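Local coordinates for protein OxyR (Porphyromonas gingivalis, PDB 3HO7) that probably acts as a redox-sensitive, DNA-binding transcription regulator of the LysR family, represented here by its regulatory domain, at residues G87-I101 with L169-G181. Numbering follows the deposited sequence.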
loop_
_atom_site.group_PDB
_atom_site.type_symbol
_atom_site.label_atom_id
_atom_site.label_comp_id
_atom_site.label_asym_id
_atom_site.label_seq_id
_atom_site.Cartn_x
_atom_site.Cartn_y
_atom_site.Cartn_z
ATOM N N GLY A 87 5.101 -15.971 -7.649
ATOM C CA GLY A 87 5.106 -16.404 -6.265
ATOM C C GLY A 87 6.142 -15.637 -5.471
ATOM O O GLY A 87 7.268 -15.427 -5.924
ATOM N N TYR A 88 5.752 -15.198 -4.283
ATOM C CA TYR A 88 6.679 -14.574 -3.364
ATOM C C TYR A 88 6.668 -15.484 -2.146
ATOM O O TYR A 88 5.703 -15.502 -1.386
ATOM C CB TYR A 88 6.207 -13.159 -3.025
ATOM C CG TYR A 88 7.294 -12.205 -2.582
ATOM C CD1 TYR A 88 8.428 -11.999 -3.358
ATOM C CD2 TYR A 88 7.168 -11.485 -1.401
ATOM C CE1 TYR A 88 9.422 -11.117 -2.956
ATOM C CE2 TYR A 88 8.149 -10.603 -0.991
ATOM C CZ TYR A 88 9.273 -10.420 -1.772
ATOM O OH TYR A 88 10.242 -9.539 -1.359
ATOM N N VAL A 89 7.731 -16.265 -1.987
ATOM C CA VAL A 89 7.744 -17.366 -1.028
ATOM C C VAL A 89 8.737 -17.118 0.102
ATOM O O VAL A 89 9.917 -16.902 -0.146
ATOM C CB VAL A 89 8.121 -18.688 -1.726
ATOM C CG1 VAL A 89 7.990 -19.859 -0.760
ATOM C CG2 VAL A 89 7.258 -18.904 -2.961
ATOM N N SER A 90 8.262 -17.169 1.343
ATOM C CA SER A 90 9.138 -16.943 2.486
ATOM C C SER A 90 10.163 -18.067 2.592
ATOM O O SER A 90 9.919 -19.184 2.139
ATOM C CB SER A 90 8.339 -16.854 3.785
ATOM O OG SER A 90 8.447 -18.058 4.523
ATOM N N ARG A 91 11.303 -17.767 3.200
ATOM C CA ARG A 91 12.379 -18.740 3.339
ATOM C C ARG A 91 11.992 -19.888 4.273
ATOM O O ARG A 91 12.703 -20.890 4.366
ATOM C CB ARG A 91 13.653 -18.044 3.828
ATOM C CG ARG A 91 14.076 -16.874 2.951
ATOM C CD ARG A 91 15.175 -16.048 3.597
ATOM N NE ARG A 91 15.478 -14.854 2.812
ATOM C CZ ARG A 91 16.357 -14.821 1.818
ATOM N NH1 ARG A 91 17.030 -15.916 1.489
ATOM N NH2 ARG A 91 16.567 -13.691 1.156
ATOM N N CYS A 92 10.857 -19.744 4.953
ATOM C CA CYS A 92 10.402 -20.751 5.911
ATOM C C CYS A 92 9.441 -21.760 5.290
ATOM O O CYS A 92 9.138 -22.789 5.891
ATOM C CB CYS A 92 9.739 -20.082 7.114
ATOM S SG CYS A 92 10.734 -18.787 7.880
ATOM N N GLU A 93 8.956 -21.464 4.089
ATOM C CA GLU A 93 8.009 -22.351 3.422
ATOM C C GLU A 93 8.724 -23.520 2.752
ATOM O O GLU A 93 9.761 -23.334 2.117
ATOM C CB GLU A 93 7.187 -21.583 2.385
ATOM C CG GLU A 93 6.778 -20.186 2.826
ATOM C CD GLU A 93 6.039 -20.181 4.150
ATOM O OE1 GLU A 93 5.092 -20.983 4.314
ATOM O OE2 GLU A 93 6.404 -19.370 5.029
ATOM N N PRO A 94 8.172 -24.733 2.900
ATOM C CA PRO A 94 8.743 -25.897 2.232
ATOM C C PRO A 94 8.898 -25.648 0.733
ATOM O O PRO A 94 9.839 -26.147 0.116
ATOM C CB PRO A 94 7.702 -26.989 2.484
ATOM C CG PRO A 94 7.052 -26.592 3.765
ATOM C CD PRO A 94 7.047 -25.089 3.783
ATOM N N LEU A 95 7.979 -24.876 0.159
ATOM C CA LEU A 95 8.017 -24.569 -1.268
ATOM C C LEU A 95 9.227 -23.732 -1.666
ATOM O O LEU A 95 9.509 -23.569 -2.851
ATOM C CB LEU A 95 6.732 -23.865 -1.710
ATOM C CG LEU A 95 5.670 -24.771 -2.336
ATOM C CD1 LEU A 95 4.397 -23.993 -2.635
ATOM C CD2 LEU A 95 6.215 -25.415 -3.603
ATOM N N PHE A 96 9.941 -23.201 -0.682
ATOM C CA PHE A 96 11.109 -22.378 -0.983
ATOM C C PHE A 96 12.195 -23.201 -1.670
ATOM O O PHE A 96 12.951 -22.684 -2.490
ATOM C CB PHE A 96 11.659 -21.716 0.283
ATOM C CG PHE A 96 12.712 -20.676 0.013
ATOM C CD1 PHE A 96 12.355 -19.380 -0.319
ATOM C CD2 PHE A 96 14.057 -20.995 0.092
ATOM C CE1 PHE A 96 13.318 -18.422 -0.570
ATOM C CE2 PHE A 96 15.026 -20.042 -0.152
ATOM C CZ PHE A 96 14.652 -18.750 -0.486
ATOM N N GLU A 97 12.268 -24.488 -1.341
ATOM C CA GLU A 97 13.302 -25.349 -1.905
ATOM C C GLU A 97 12.975 -25.765 -3.340
ATOM O O GLU A 97 13.802 -26.370 -4.024
ATOM C CB GLU A 97 13.535 -26.579 -1.021
ATOM C CG GLU A 97 12.352 -27.528 -0.940
ATOM C CD GLU A 97 12.687 -28.815 -0.209
ATOM O OE1 GLU A 97 13.257 -28.747 0.903
ATOM O OE2 GLU A 97 12.377 -29.899 -0.747
ATOM N N GLN A 98 11.772 -25.430 -3.794
ATOM C CA GLN A 98 11.370 -25.720 -5.166
ATOM C C GLN A 98 11.629 -24.519 -6.069
ATOM O O GLN A 98 11.698 -23.381 -5.603
ATOM C CB GLN A 98 9.897 -26.128 -5.234
ATOM C CG GLN A 98 9.565 -27.386 -4.437
ATOM C CD GLN A 98 10.369 -28.595 -4.879
ATOM O OE1 GLN A 98 10.397 -29.621 -4.195
ATOM N NE2 GLN A 98 11.030 -28.481 -6.025
ATOM N N ASP A 99 11.762 -24.781 -7.365
ATOM C CA ASP A 99 12.113 -23.743 -8.328
ATOM C C ASP A 99 10.882 -23.031 -8.881
ATOM O O ASP A 99 10.973 -21.905 -9.372
ATOM C CB ASP A 99 12.927 -24.344 -9.475
ATOM C CG ASP A 99 14.086 -25.192 -8.983
ATOM O OD1 ASP A 99 14.881 -24.694 -8.158
ATOM O OD2 ASP A 99 14.200 -26.357 -9.421
ATOM N N VAL A 100 9.732 -23.691 -8.800
ATOM C CA VAL A 100 8.489 -23.115 -9.298
ATOM C C VAL A 100 7.356 -23.325 -8.302
ATOM O O VAL A 100 7.430 -24.201 -7.440
ATOM C CB VAL A 100 8.086 -23.725 -10.654
ATOM C CG1 VAL A 100 9.101 -23.355 -11.730
ATOM C CG2 VAL A 100 7.950 -25.237 -10.536
ATOM N N ILE A 101 6.310 -22.516 -8.425
ATOM C CA ILE A 101 5.155 -22.618 -7.543
ATOM C C ILE A 101 4.303 -23.834 -7.875
ATOM O O ILE A 101 3.767 -23.946 -8.977
ATOM C CB ILE A 101 4.272 -21.365 -7.625
ATOM C CG1 ILE A 101 4.922 -20.211 -6.862
ATOM C CG2 ILE A 101 2.887 -21.657 -7.063
ATOM C CD1 ILE A 101 4.976 -20.429 -5.361
ATOM N N LEU A 169 12.823 -4.779 -6.692
ATOM C CA LEU A 169 13.245 -5.636 -5.586
ATOM C C LEU A 169 14.752 -5.621 -5.353
ATOM O O LEU A 169 15.540 -5.448 -6.285
ATOM C CB LEU A 169 12.790 -7.078 -5.822
ATOM C CG LEU A 169 11.297 -7.314 -6.057
ATOM C CD1 LEU A 169 11.046 -8.752 -6.477
ATOM C CD2 LEU A 169 10.481 -6.963 -4.817
ATOM N N SER A 170 15.138 -5.805 -4.095
ATOM C CA SER A 170 16.539 -5.935 -3.719
ATOM C C SER A 170 17.024 -7.350 -4.011
ATOM O O SER A 170 16.217 -8.255 -4.227
ATOM C CB SER A 170 16.709 -5.637 -2.230
ATOM O OG SER A 170 16.062 -6.626 -1.444
ATOM N N PRO A 171 18.349 -7.547 -4.019
ATOM C CA PRO A 171 18.912 -8.877 -4.205
ATOM C C PRO A 171 18.256 -9.896 -3.280
ATOM O O PRO A 171 17.916 -10.994 -3.713
ATOM C CB PRO A 171 20.376 -8.684 -3.817
ATOM C CG PRO A 171 20.665 -7.275 -4.180
ATOM C CD PRO A 171 19.392 -6.508 -3.947
ATOM N N SER A 172 18.077 -9.524 -2.018
ATOM C CA SER A 172 17.504 -10.433 -1.028
ATOM C C SER A 172 16.039 -10.746 -1.317
ATOM O O SER A 172 15.591 -11.883 -1.147
ATOM C CB SER A 172 17.645 -9.849 0.377
ATOM O OG SER A 172 17.240 -10.787 1.355
ATOM N N GLN A 173 15.292 -9.732 -1.745
ATOM C CA GLN A 173 13.886 -9.906 -2.083
ATOM C C GLN A 173 13.716 -10.799 -3.301
ATOM O O GLN A 173 12.816 -11.635 -3.343
ATOM C CB GLN A 173 13.234 -8.555 -2.370
ATOM C CG GLN A 173 13.056 -7.658 -1.164
ATOM C CD GLN A 173 12.471 -6.314 -1.550
ATOM O OE1 GLN A 173 12.965 -5.648 -2.461
ATOM N NE2 GLN A 173 11.408 -5.910 -0.864
ATOM N N LYS A 174 14.577 -10.616 -4.298
ATOM C CA LYS A 174 14.467 -11.380 -5.534
ATOM C C LYS A 174 14.582 -12.881 -5.280
ATOM O O LYS A 174 13.977 -13.684 -5.988
ATOM C CB LYS A 174 15.509 -10.919 -6.556
ATOM C CG LYS A 174 15.156 -9.612 -7.256
ATOM C CD LYS A 174 16.194 -9.244 -8.312
ATOM C CE LYS A 174 15.827 -7.950 -9.026
ATOM N NZ LYS A 174 16.866 -7.534 -10.012
ATOM N N GLU A 175 15.349 -13.248 -4.260
ATOM C CA GLU A 175 15.526 -14.650 -3.889
ATOM C C GLU A 175 14.210 -15.332 -3.526
ATOM O O GLU A 175 14.089 -16.555 -3.632
ATOM C CB GLU A 175 16.500 -14.771 -2.714
ATOM C CG GLU A 175 17.944 -14.452 -3.070
ATOM C CD GLU A 175 18.836 -14.385 -1.849
ATOM O OE1 GLU A 175 18.320 -14.098 -0.747
ATOM O OE2 GLU A 175 20.055 -14.615 -1.990
ATOM N N LEU A 176 13.234 -14.545 -3.087
ATOM C CA LEU A 176 11.957 -15.100 -2.651
ATOM C C LEU A 176 11.038 -15.362 -3.834
ATOM O O LEU A 176 10.020 -16.032 -3.698
ATOM C CB LEU A 176 11.268 -14.162 -1.656
ATOM C CG LEU A 176 12.122 -13.640 -0.501
ATOM C CD1 LEU A 176 11.258 -12.848 0.475
ATOM C CD2 LEU A 176 12.833 -14.787 0.207
ATOM N N VAL A 177 11.404 -14.834 -4.996
ATOM C CA VAL A 177 10.554 -14.937 -6.172
ATOM C C VAL A 177 10.590 -16.325 -6.803
ATOM O O VAL A 177 11.657 -16.868 -7.084
ATOM C CB VAL A 177 10.928 -13.885 -7.234
ATOM C CG1 VAL A 177 10.105 -14.097 -8.493
ATOM C CG2 VAL A 177 10.716 -12.485 -6.676
ATOM N N ARG A 178 9.409 -16.892 -7.016
ATOM C CA ARG A 178 9.267 -18.148 -7.733
ATOM C C ARG A 178 8.185 -17.970 -8.785
ATOM O O ARG A 178 7.023 -17.747 -8.452
ATOM C CB ARG A 178 8.863 -19.277 -6.781
ATOM C CG ARG A 178 9.833 -19.534 -5.645
ATOM C CD ARG A 178 11.099 -20.211 -6.133
ATOM N NE ARG A 178 11.978 -20.576 -5.027
ATOM C CZ ARG A 178 12.801 -19.726 -4.421
ATOM N NH1 ARG A 178 12.852 -18.459 -4.815
ATOM N NH2 ARG A 178 13.573 -20.138 -3.425
ATOM N N PRO A 179 8.556 -18.057 -10.069
ATOM C CA PRO A 179 7.526 -17.973 -11.096
ATOM C C PRO A 179 6.650 -19.221 -11.089
ATOM O O PRO A 179 6.995 -20.217 -10.455
ATOM C CB PRO A 179 8.330 -17.895 -12.396
ATOM C CG PRO A 179 9.642 -18.525 -12.074
ATOM C CD PRO A 179 9.907 -18.221 -10.632
ATOM N N PHE A 180 5.524 -19.164 -11.790
ATOM C CA PHE A 180 4.635 -20.316 -11.899
ATOM C C PHE A 180 5.137 -21.282 -12.967
ATOM O O PHE A 180 5.839 -20.883 -13.896
ATOM C CB PHE A 180 3.220 -19.861 -12.265
ATOM C CG PHE A 180 2.411 -19.363 -11.098
ATOM C CD1 PHE A 180 2.630 -18.103 -10.567
ATOM C CD2 PHE A 180 1.416 -20.155 -10.544
ATOM C CE1 PHE A 180 1.875 -17.640 -9.497
ATOM C CE2 PHE A 180 0.662 -19.704 -9.477
ATOM C CZ PHE A 180 0.891 -18.443 -8.953
ATOM N N GLY A 181 4.779 -22.555 -12.834
ATOM C CA GLY A 181 4.953 -23.489 -13.936
ATOM C C GLY A 181 3.974 -23.093 -15.026
ATOM O O GLY A 181 2.949 -22.472 -14.744
#
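Phe96 and Arg178 meet across the contact as a cation-pi pair: NH2 of Arg178 stands over the centre of one ring face, with CZ 4.3 Å from the centroid, while CA of Arg91 lies toward the rim of the opposite face. The two planes are 46° apart, so this is no flat stack, and the guanidinium keeps its edge for carbonyls. Arg178 NH2 meets Phe96 O in the carbonyl plane, on a lone pair (2.8 Å); its NE reaches Gln98 O nearly end-on (2.9 Å); and its NH1 turns back to Glu175 O and Val177 O of its own segment. A bend at chi2 (-73°) brings the Arg178 head round to the 3-10 segment 94-97 and the residue after it, and bonds to four backbone oxygens fix its rotation.

The Arg91 guanidinium is covered on one face by CD2 of Leu176, while at its edge NH2 forms a salt bridge with Glu175 OE1 (2.6 Å), which lies in its plane although the carboxylate is turned 76° away. Leu176 also sets CB over one face of the Tyr88 ring, with Val177 CG2 at the ring edge (4.1 Å from CD1); the Tyr88 hydroxyl is hydrogen-bonded to Glu153 OE2. Farther along, CG2 of Ile101 sits over a face of Phe180.

The backbones pair as well, with Tyr88 and Val177 on one face and Arg178 on the other: Arg178 N donates to Gly87 O (2.8 Å) and Val89 N to Leu176 O (2.9 Å). The arrangement is a short antiparallel beta ladder, strand 177-178 on the end of 75-89, within the periplasmic-binding-protein-like regulatory domain of a LysR-type regulator, with an arginine tying the ladder to the 3-10 segment 94-97 and to Gln98 just beyond it.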